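Local coordinates for protein o-succinylbenzoate synthase (Synechococcus elongatus, PDB 2OZT) that dehydrates 2-succinyl-6-hydroxy-2,4-cyclohexadiene-1-carboxylate to 2-succinylbenzoate in a metal-dependent step of phylloquinone biosynthesis, at residues A[279-284]-A[307-312]; A[32-37]-A[314-319]; A[5-10]-A[60-65]. All blocks are in the same frame, centred on the assembly; numbering follows the deposited sequence.

Contact 1. Residues A[279-284]-A[307-312]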
loop_
_atom_site.group_PDB
_atom_site.type_symbol
_atom_site.label_atom_id
_atom_site.label_comp_id
_atom_site.label_asym_id
_atom_site.label_seq_id
_atom_site.Cartn_x
_atom_site.Cartn_y
_atom_site.Cartn_z
ATOM N N ALA A 279 8.763 -7.160 -5.313
ATOM C CA ALA A 279 8.004 -6.856 -4.093
ATOM C C ALA A 279 6.549 -7.249 -4.236
ATOM O O ALA A 279 5.973 -7.805 -3.320
ATOM C CB ALA A 279 8.083 -5.329 -3.829
ATOM N N ARG A 280 5.936 -6.922 -5.379
ATOM C CA ARG A 280 4.482 -7.247 -5.533
ATOM C C ARG A 280 4.267 -8.762 -5.442
ATOM O O ARG A 280 3.320 -9.195 -4.795
ATOM C CB ARG A 280 3.891 -6.732 -6.852
ATOM C CG ARG A 280 3.811 -5.256 -6.870
ATOM C CD ARG A 280 2.765 -4.654 -7.824
ATOM N NE ARG A 280 3.213 -3.285 -8.064
ATOM C CZ ARG A 280 2.813 -2.475 -9.043
ATOM N NH1 ARG A 280 1.865 -2.862 -9.916
ATOM N NH2 ARG A 280 3.361 -1.268 -9.128
ATOM N N THR A 281 5.144 -9.549 -6.078
ATOM C CA THR A 281 4.964 -10.997 -6.046
ATOM C C THR A 281 5.164 -11.521 -4.631
ATOM O O THR A 281 4.407 -12.388 -4.182
ATOM C CB THR A 281 5.901 -11.709 -7.033
ATOM O OG1 THR A 281 5.740 -11.133 -8.325
ATOM C CG2 THR A 281 5.495 -13.194 -7.155
ATOM N N ALA A 282 6.135 -10.977 -3.911
ATOM C CA ALA A 282 6.323 -11.314 -2.519
ATOM C C ALA A 282 5.081 -11.008 -1.678
ATOM O O ALA A 282 4.728 -11.769 -0.769
ATOM C CB ALA A 282 7.503 -10.559 -1.949
ATOM N N ILE A 283 4.436 -9.868 -1.950
ATOM C CA ILE A 283 3.246 -9.520 -1.206
ATOM C C ILE A 283 2.098 -10.483 -1.535
ATOM O O ILE A 283 1.405 -10.943 -0.626
ATOM C CB ILE A 283 2.842 -8.048 -1.498
ATOM C CG1 ILE A 283 3.899 -7.102 -0.929
ATOM C CG2 ILE A 283 1.486 -7.742 -0.849
ATOM C CD1 ILE A 283 3.734 -5.608 -1.447
ATOM N N PHE A 284 1.876 -10.741 -2.825
ATOM C CA PHE A 284 0.851 -11.739 -3.172
ATOM C C PHE A 284 1.131 -13.106 -2.510
ATOM O O PHE A 284 0.170 -13.795 -2.129
ATOM C CB PHE A 284 0.644 -11.862 -4.680
ATOM C CG PHE A 284 -0.288 -10.802 -5.235
ATOM C CD1 PHE A 284 0.047 -9.449 -5.164
ATOM C CD2 PHE A 284 -1.483 -11.172 -5.836
ATOM C CE1 PHE A 284 -0.829 -8.473 -5.675
ATOM C CE2 PHE A 284 -2.332 -10.238 -6.357
ATOM C CZ PHE A 284 -2.028 -8.878 -6.292
ATOM N N PRO A 307 3.836 -6.856 -13.546
ATOM C CA PRO A 307 3.206 -8.171 -13.594
ATOM C C PRO A 307 3.889 -9.171 -12.656
ATOM O O PRO A 307 5.125 -9.183 -12.531
ATOM C CB PRO A 307 3.379 -8.576 -15.069
ATOM C CG PRO A 307 3.428 -7.211 -15.790
ATOM C CD PRO A 307 4.279 -6.393 -14.878
ATOM N N LEU A 308 3.084 -9.981 -11.976
ATOM C CA LEU A 308 3.648 -10.950 -11.049
ATOM C C LEU A 308 4.578 -11.929 -11.760
ATOM O O LEU A 308 4.324 -12.309 -12.923
ATOM C CB LEU A 308 2.562 -11.694 -10.276
ATOM C CG LEU A 308 1.519 -10.812 -9.578
ATOM C CD1 LEU A 308 0.673 -11.686 -8.706
ATOM C CD2 LEU A 308 2.183 -9.699 -8.746
ATOM N N LEU A 309 5.629 -12.322 -11.059
ATOM C CA LEU A 309 6.660 -13.201 -11.592
ATOM C C LEU A 309 6.288 -14.659 -11.369
ATOM O O LEU A 309 6.096 -15.085 -10.237
ATOM C CB LEU A 309 7.980 -12.868 -10.911
ATOM C CG LEU A 309 8.440 -11.419 -11.166
ATOM C CD1 LEU A 309 9.547 -11.063 -10.190
ATOM C CD2 LEU A 309 8.932 -11.243 -12.567
ATOM N N THR A 310 6.204 -15.418 -12.466
ATOM C CA THR A 310 5.673 -16.794 -12.426
ATOM C C THR A 310 6.736 -17.879 -12.652
ATOM O O THR A 310 6.443 -19.073 -12.527
ATOM C CB THR A 310 4.504 -16.984 -13.424
ATOM O OG1 THR A 310 4.983 -16.821 -14.761
ATOM C CG2 THR A 310 3.378 -15.981 -13.166
ATOM N N THR A 311 7.954 -17.462 -12.988
ATOM C CA THR A 311 9.053 -18.386 -13.239
ATOM C C THR A 311 10.331 -17.867 -12.594
ATOM O O THR A 311 10.502 -16.664 -12.425
ATOM C CB THR A 311 9.321 -18.587 -14.763
ATOM O OG1 THR A 311 9.779 -17.352 -15.329
ATOM C CG2 THR A 311 8.072 -19.066 -15.510
ATOM N N LEU A 312 11.226 -18.772 -12.225
ATOM C CA LEU A 312 12.524 -18.378 -11.685
ATOM C C LEU A 312 13.369 -17.615 -12.721
ATOM O O LEU A 312 14.049 -16.640 -12.384
ATOM C CB LEU A 312 13.274 -19.595 -11.142
ATOM C CG LEU A 312 14.563 -19.440 -10.325
ATOM C CD1 LEU A 312 14.567 -18.247 -9.363
ATOM C CD2 LEU A 312 14.809 -20.728 -9.550
#
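L308 reaches across to F284 and R280 with the two methyl branches at its tip. Its CG lies anti to the carbonyl carbon (chi1 -52°), and the side chains of L308 and F284 cross at about a right angle. CD1 sits over one face of the phenyl ring, 3.9 Å from the centroid of F284 and displaced toward the rim, a CH-pi contact. The other branch, CD2, rests 3.9 Å from CB of R280, whose NE is in a salt bridge with E275 and whose NH2 bonds the carbonyl of R304. A leucine suits this place: one methyl meets the aromatic face, the other fills in beside the helix.

One residue on, the contact becomes polar. The backbone N of L309 donates to OG1 of T281 at 3.0 Å, nearly straight (172°). The hydroxyl of this buried threonine thus accepts from L309 and donates to the carbonyl of A277 in its own helix; a short hydroxyl side chain can do both while its methyl packs, CG2 lying 3.7 Å from O of L309. L309 itself packs on A277, I278 and Y315.

Beyond it, T311 is the N-cap of helix 312-320. Such an irregular linker, fastened to the helix before it, belongs to the C-terminal part of the enolase-superfamily fold, where the chain returns from the barrel to the capping domain.

Contact 2. Residues A[32-37]-A[314-319]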
loop_
_atom_site.group_PDB
_atom_site.type_symbol
_atom_site.label_atom_id
_atom_site.label_comp_id
_atom_site.label_asym_id
_atom_site.label_seq_id
_atom_site.Cartn_x
_atom_site.Cartn_y
_atom_site.Cartn_z
ATOM N N TYR A 32 17.167 -3.970 -5.569
ATOM C CA TYR A 32 16.895 -5.428 -5.645
ATOM C C TYR A 32 17.994 -6.213 -4.965
ATOM O O TYR A 32 19.174 -5.904 -5.116
ATOM C CB TYR A 32 16.798 -5.903 -7.085
ATOM C CG TYR A 32 15.661 -5.285 -7.859
ATOM C CD1 TYR A 32 14.380 -5.243 -7.325
ATOM C CD2 TYR A 32 15.860 -4.743 -9.124
ATOM C CE1 TYR A 32 13.347 -4.676 -8.006
ATOM C CE2 TYR A 32 14.801 -4.171 -9.839
ATOM C CZ TYR A 32 13.544 -4.174 -9.271
ATOM O OH TYR A 32 12.482 -3.603 -9.964
ATOM N N LEU A 33 17.575 -7.235 -4.215
ATOM C CA LEU A 33 18.493 -8.146 -3.522
ATOM C C LEU A 33 18.437 -9.491 -4.209
ATOM O O LEU A 33 17.369 -9.965 -4.549
ATOM C CB LEU A 33 18.032 -8.413 -2.090
ATOM C CG LEU A 33 17.924 -7.171 -1.206
ATOM C CD1 LEU A 33 17.293 -7.514 0.139
ATOM C CD2 LEU A 33 19.241 -6.474 -0.985
ATOM N N ARG A 34 19.624 -10.099 -4.366
ATOM C CA ARG A 34 19.722 -11.489 -4.883
ATOM C C ARG A 34 20.553 -12.313 -3.922
ATOM O O ARG A 34 21.700 -11.969 -3.689
ATOM C CB ARG A 34 20.335 -11.467 -6.270
ATOM C CG ARG A 34 20.459 -12.900 -6.896
ATOM C CD ARG A 34 21.166 -12.821 -8.229
ATOM N NE ARG A 34 21.221 -14.099 -8.984
ATOM C CZ ARG A 34 22.121 -15.058 -8.780
ATOM N NH1 ARG A 34 23.028 -14.982 -7.813
ATOM N NH2 ARG A 34 22.062 -16.156 -9.540
ATOM N N LEU A 35 19.963 -13.416 -3.416
ATOM C CA LEU A 35 20.559 -14.259 -2.373
ATOM C C LEU A 35 20.834 -15.609 -3.023
ATOM O O LEU A 35 20.060 -16.055 -3.829
ATOM C CB LEU A 35 19.566 -14.427 -1.221
ATOM C CG LEU A 35 19.647 -13.387 -0.106
ATOM C CD1 LEU A 35 19.437 -11.948 -0.638
ATOM C CD2 LEU A 35 18.651 -13.718 1.012
ATOM N N GLU A 36 21.984 -16.216 -2.719
ATOM C CA GLU A 36 22.254 -17.539 -3.292
ATOM C C GLU A 36 22.935 -18.400 -2.255
ATOM O O GLU A 36 23.895 -17.974 -1.623
ATOM C CB GLU A 36 23.102 -17.403 -4.544
ATOM C CG GLU A 36 23.367 -18.770 -5.290
ATOM C CD GLU A 36 24.108 -18.623 -6.598
ATOM O OE1 GLU A 36 24.200 -17.514 -7.161
ATOM O OE2 GLU A 36 24.622 -19.654 -7.119
ATOM N N ASP A 37 22.418 -19.615 -2.074
ATOM C CA ASP A 37 23.076 -20.526 -1.129
ATOM C C ASP A 37 24.166 -21.358 -1.808
ATOM O O ASP A 37 24.378 -21.276 -3.030
ATOM C CB ASP A 37 22.052 -21.395 -0.359
ATOM C CG ASP A 37 21.304 -22.389 -1.239
ATOM O OD1 ASP A 37 21.728 -22.703 -2.382
ATOM O OD2 ASP A 37 20.246 -22.917 -0.802
ATOM N N ALA A 314 12.276 -15.594 -14.909
ATOM C CA ALA A 314 11.760 -14.222 -14.970
ATOM C C ALA A 314 12.458 -13.322 -13.948
ATOM O O ALA A 314 12.743 -12.147 -14.243
ATOM C CB ALA A 314 10.257 -14.182 -14.745
ATOM N N TYR A 315 12.735 -13.862 -12.760
ATOM C CA TYR A 315 13.510 -13.120 -11.769
ATOM C C TYR A 315 14.917 -12.887 -12.298
ATOM O O TYR A 315 15.454 -11.781 -12.178
ATOM C CB TYR A 315 13.628 -13.883 -10.454
ATOM C CG TYR A 315 12.374 -13.861 -9.593
ATOM C CD1 TYR A 315 11.354 -14.784 -9.785
ATOM C CD2 TYR A 315 12.257 -12.967 -8.542
ATOM C CE1 TYR A 315 10.212 -14.792 -8.988
ATOM C CE2 TYR A 315 11.124 -12.961 -7.728
ATOM C CZ TYR A 315 10.098 -13.870 -7.956
ATOM O OH TYR A 315 8.966 -13.887 -7.152
ATOM N N GLU A 316 15.522 -13.949 -12.837
ATOM C CA GLU A 316 16.892 -13.841 -13.342
ATOM C C GLU A 316 17.011 -12.824 -14.477
ATOM O O GLU A 316 17.986 -12.067 -14.503
ATOM C CB GLU A 316 17.449 -15.201 -13.756
ATOM C CG GLU A 316 17.846 -16.095 -12.552
ATOM C CD GLU A 316 19.212 -15.744 -11.895
ATOM O OE1 GLU A 316 19.499 -14.553 -11.537
ATOM O OE2 GLU A 316 20.011 -16.696 -11.706
ATOM N N ARG A 317 16.033 -12.783 -15.384
ATOM C CA ARG A 317 15.991 -11.762 -16.454
ATOM C C ARG A 317 15.947 -10.351 -15.883
ATOM O O ARG A 317 16.654 -9.453 -16.361
ATOM C CB ARG A 317 14.785 -11.952 -17.380
ATOM C CG ARG A 317 14.880 -13.119 -18.385
ATOM C CD ARG A 317 13.734 -13.069 -19.412
ATOM N NE ARG A 317 12.809 -14.205 -19.292
ATOM C CZ ARG A 317 11.554 -14.145 -18.842
ATOM N NH1 ARG A 317 10.831 -15.259 -18.783
ATOM N NH2 ARG A 317 11.016 -12.993 -18.440
ATOM N N LEU A 318 15.118 -10.154 -14.851
ATOM C CA LEU A 318 14.931 -8.833 -14.263
ATOM C C LEU A 318 16.269 -8.407 -13.675
ATOM O O LEU A 318 16.743 -7.298 -13.922
ATOM C CB LEU A 318 13.844 -8.891 -13.175
ATOM C CG LEU A 318 13.213 -7.607 -12.652
ATOM C CD1 LEU A 318 12.627 -6.744 -13.787
ATOM C CD2 LEU A 318 12.100 -7.970 -11.719
ATOM N N TRP A 319 16.896 -9.314 -12.931
ATOM C CA TRP A 319 18.180 -9.045 -12.297
ATOM C C TRP A 319 19.269 -8.735 -13.337
ATOM O O TRP A 319 20.019 -7.770 -13.178
ATOM C CB TRP A 319 18.586 -10.241 -11.419
ATOM C CG TRP A 319 19.939 -10.110 -10.780
ATOM C CD1 TRP A 319 21.117 -10.701 -11.202
ATOM C CD2 TRP A 319 20.271 -9.369 -9.612
ATOM N NE1 TRP A 319 22.146 -10.338 -10.380
ATOM C CE2 TRP A 319 21.661 -9.523 -9.389
ATOM C CE3 TRP A 319 19.526 -8.557 -8.722
ATOM C CZ2 TRP A 319 22.325 -8.926 -8.317
ATOM C CZ3 TRP A 319 20.196 -7.973 -7.658
ATOM C CH2 TRP A 319 21.573 -8.181 -7.453
#
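W319 presents one face of its indole to the aliphatic part of R34, and this is the tightly packed half of the contact. CD of R34 stands over the five-membered ring of W319, 3.5 Å from its centroid and only 13° off the normal. CB of R34 lies 3.7 Å from CH2 of W319. CB is thus already by the six-membered ring; CG anti to the backbone N (chi1 -179°) and an extended chain beyond it carry CD over the five-membered ring. At the edge of the indole, CZ3 of W319 comes within 3.4 Å of the carbonyl O of Y32, whose CB touches the same corner. A broad, flat tryptophan suits a place where one helix residue covers both Y32 and R34; R8, on the neighbouring strand, adds a cation-pi contact to it.

Toward solvent the character changes from packing to charge. The guanidinium is tilted 34° from the indole plane, and its cation-pi attraction to W319 is weak at best. Its plane serves E316 instead: NE gives a 3.1 Å bond to OE1 of E316 and NH2 a 3.0 Å bond to OE2, a side-on, two-pronged salt bridge that uses the syn side of both oxygens. E316 bends at chi2, which brings its carboxylate back toward R34. NH1 of R34 holds OE1 of E36 at 2.9 Å, and Y44 OH also binds OE1 of E316. One arginine between two acids would be expected to ease their mutual repulsion.

A C-terminal helix, 312-320, thus lies across the antiparallel sheet of the N-terminal capping domain, as in an enolase-superfamily protein whose chain end returns to that domain.

Contact 3. Residues A[5-10]-A[60-65]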
loop_
_atom_site.group_PDB
_atom_site.type_symbol
_atom_site.label_atom_id
_atom_site.label_comp_id
_atom_site.label_asym_id
_atom_site.label_seq_id
_atom_site.Cartn_x
_atom_site.Cartn_y
_atom_site.Cartn_z
ATOM N N TRP A 5 25.126 -12.894 -1.013
ATOM C CA TRP A 5 24.112 -12.004 -1.603
ATOM C C TRP A 5 24.744 -10.841 -2.354
ATOM O O TRP A 5 25.951 -10.560 -2.231
ATOM C CB TRP A 5 23.188 -11.474 -0.502
ATOM C CG TRP A 5 23.865 -10.600 0.488
ATOM C CD1 TRP A 5 24.780 -10.974 1.453
ATOM C CD2 TRP A 5 23.699 -9.179 0.638
ATOM N NE1 TRP A 5 25.199 -9.878 2.163
ATOM C CE2 TRP A 5 24.540 -8.766 1.698
ATOM C CE3 TRP A 5 22.908 -8.220 -0.019
ATOM C CZ2 TRP A 5 24.638 -7.445 2.109
ATOM C CZ3 TRP A 5 23.009 -6.896 0.396
ATOM C CH2 TRP A 5 23.871 -6.530 1.450
ATOM N N GLN A 6 23.902 -10.173 -3.139
ATOM C CA GLN A 6 24.279 -8.982 -3.877
ATOM C C GLN A 6 23.059 -8.068 -3.873
ATOM O O GLN A 6 21.918 -8.517 -3.689
ATOM C CB GLN A 6 24.599 -9.316 -5.326
ATOM C CG GLN A 6 25.778 -10.285 -5.583
ATOM C CD GLN A 6 25.781 -10.713 -7.026
ATOM O OE1 GLN A 6 25.027 -11.610 -7.430
ATOM N NE2 GLN A 6 26.587 -10.044 -7.832
ATOM N N TRP A 7 23.310 -6.777 -4.130
ATOM C CA TRP A 7 22.230 -5.784 -4.269
ATOM C C TRP A 7 22.550 -4.886 -5.465
ATOM O O TRP A 7 23.739 -4.683 -5.811
ATOM C CB TRP A 7 22.085 -5.008 -2.966
ATOM C CG TRP A 7 23.178 -4.055 -2.688
ATOM C CD1 TRP A 7 24.333 -4.291 -1.970
ATOM C CD2 TRP A 7 23.206 -2.652 -3.045
ATOM N NE1 TRP A 7 25.088 -3.127 -1.904
ATOM C CE2 TRP A 7 24.420 -2.124 -2.574
ATOM C CE3 TRP A 7 22.326 -1.813 -3.747
ATOM C CZ2 TRP A 7 24.783 -0.781 -2.779
ATOM C CZ3 TRP A 7 22.691 -0.486 -3.963
ATOM C CH2 TRP A 7 23.895 0.015 -3.484
ATOM N N ARG A 8 21.497 -4.385 -6.122
ATOM C CA ARG A 8 21.593 -3.442 -7.230
ATOM C C ARG A 8 20.533 -2.386 -7.071
ATOM O O ARG A 8 19.387 -2.726 -6.790
ATOM C CB ARG A 8 21.369 -4.132 -8.574
ATOM C CG ARG A 8 22.533 -5.104 -8.890
ATOM C CD ARG A 8 22.363 -5.923 -10.185
ATOM N NE ARG A 8 23.548 -6.771 -10.456
ATOM C CZ ARG A 8 23.703 -7.562 -11.533
ATOM N NH1 ARG A 8 22.767 -7.632 -12.475
ATOM N NH2 ARG A 8 24.815 -8.289 -11.673
ATOM N N ILE A 9 20.916 -1.130 -7.302
ATOM C CA ILE A 9 19.935 -0.034 -7.399
ATOM C C ILE A 9 19.176 -0.140 -8.702
ATOM O O ILE A 9 19.708 -0.618 -9.707
ATOM C CB ILE A 9 20.628 1.316 -7.292
ATOM C CG1 ILE A 9 19.610 2.372 -6.835
ATOM C CG2 ILE A 9 21.278 1.720 -8.638
ATOM C CD1 ILE A 9 20.225 3.722 -6.433
ATOM N N TYR A 10 17.919 0.323 -8.669
ATOM C CA TYR A 10 17.123 0.527 -9.886
ATOM C C TYR A 10 16.514 1.903 -9.868
ATOM O O TYR A 10 16.318 2.441 -8.817
ATOM C CB TYR A 10 16.047 -0.559 -10.034
ATOM C CG TYR A 10 14.815 -0.459 -9.139
ATOM C CD1 TYR A 10 13.791 0.440 -9.427
ATOM C CD2 TYR A 10 14.671 -1.289 -8.032
ATOM C CE1 TYR A 10 12.647 0.499 -8.658
ATOM C CE2 TYR A 10 13.506 -1.248 -7.242
ATOM C CZ TYR A 10 12.501 -0.346 -7.559
ATOM O OH TYR A 10 11.347 -0.307 -6.792
ATOM N N ALA A 60 19.576 5.806 2.986
ATOM C CA ALA A 60 19.841 5.114 4.236
ATOM C C ALA A 60 19.824 3.584 4.043
ATOM O O ALA A 60 20.603 2.846 4.680
ATOM C CB ALA A 60 18.794 5.537 5.292
ATOM N N ASP A 61 18.949 3.081 3.172
ATOM C CA ASP A 61 18.896 1.648 2.868
ATOM C C ASP A 61 20.190 1.220 2.149
ATOM O O ASP A 61 20.725 0.101 2.363
ATOM C CB ASP A 61 17.712 1.344 1.967
ATOM C CG ASP A 61 16.368 1.540 2.675
ATOM O OD1 ASP A 61 16.280 1.294 3.899
ATOM O OD2 ASP A 61 15.410 1.890 1.970
ATOM N N ILE A 62 20.700 2.105 1.285
ATOM C CA ILE A 62 21.949 1.818 0.547
ATOM C C ILE A 62 23.103 1.715 1.535
ATOM O O ILE A 62 23.917 0.757 1.480
ATOM C CB ILE A 62 22.249 2.898 -0.558
ATOM C CG1 ILE A 62 21.288 2.727 -1.724
ATOM C CG2 ILE A 62 23.691 2.702 -1.112
ATOM C CD1 ILE A 62 21.166 3.971 -2.593
ATOM N N ALA A 63 23.167 2.651 2.467
ATOM C CA ALA A 63 24.210 2.624 3.490
ATOM C C ALA A 63 24.122 1.310 4.284
ATOM O O ALA A 63 25.129 0.653 4.542
ATOM C CB ALA A 63 24.099 3.803 4.399
ATOM N N LEU A 64 22.908 0.909 4.658
ATOM C CA LEU A 64 22.692 -0.370 5.324
ATOM C C LEU A 64 23.254 -1.499 4.500
ATOM O O LEU A 64 24.012 -2.341 5.035
ATOM C CB LEU A 64 21.183 -0.621 5.503
ATOM C CG LEU A 64 20.918 -2.016 6.088
ATOM C CD1 LEU A 64 21.302 -2.147 7.575
ATOM C CD2 LEU A 64 19.501 -2.460 5.793
ATOM N N CYS A 65 22.925 -1.561 3.208
ATOM C CA CYS A 65 23.418 -2.645 2.365
ATOM C C CYS A 65 24.941 -2.673 2.353
ATOM O O CYS A 65 25.536 -3.740 2.320
ATOM C CB CYS A 65 22.888 -2.541 0.938
ATOM S SG CYS A 65 21.123 -3.005 0.903
#
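C65 sits with CB over one face of W7 where helix 58-67 packs against the antiparallel sheet of the enolase-type N-terminal domain. Segment 60-65 runs at 157° to segment 5-10, their axes 10.3 Å apart at closest. Alternate strand residues W5, W7 and I9 supply the contact.

Tryptophan suits these places because a broad indole offers both a face and an edge, and the two indoles are used differently. W7 offers a face: CB of C65 stands 3.6 Å from the centroid of the five-membered ring, almost on its normal. A small cysteine suits this spot, since a slender side chain lets the helix come close above the indole. W5 offers an edge: its CH2 points to the carbonyl O of C65 at 3.4 Å, near the ring plane, while its NE1 is hydrogen-bonded to the carbonyl of P69, just beyond the helix.

Farther along, I62 crosses W7 at about a right angle. CG2 of I62 presses on CH2 of W7 at 3.6 Å, at the far end of the six-membered ring, while the longer arm passes W7 at CG1 and ends with CD1 at 4.0 Å from CD1 of I9. This flank is nearer the surface, whereas C65 is buried and also packs on F91. The sulfur joins in as well: SG of C65 lies over the W7 face, 4.4 Å from the centroid of the five-membered ring.

Overall arrangement
From the N terminus, strand 3-20 is the first partner used: contact 3 closes a loop of about fifty residues when helix 58-67 packs on it. Before that loop closes, strand 23-36 opens contact 2, whose partner, helix 312-320, lies near the chain end, so contacts 2 and 3 cross. Because strands 3-20 and 23-36 are neighbours, hydrogen-bonded through Y32 N and R8 O, the two contacts meet in one sheet. The chain builds the barrel domain in between. Contact 1 opens last along the chain, nested inside contact 2 and in series after contact 3, joining helix 277-290 to the linker that leads into helix 312-320. Y315 packs on T281 and L309, linking contacts 1 and 2.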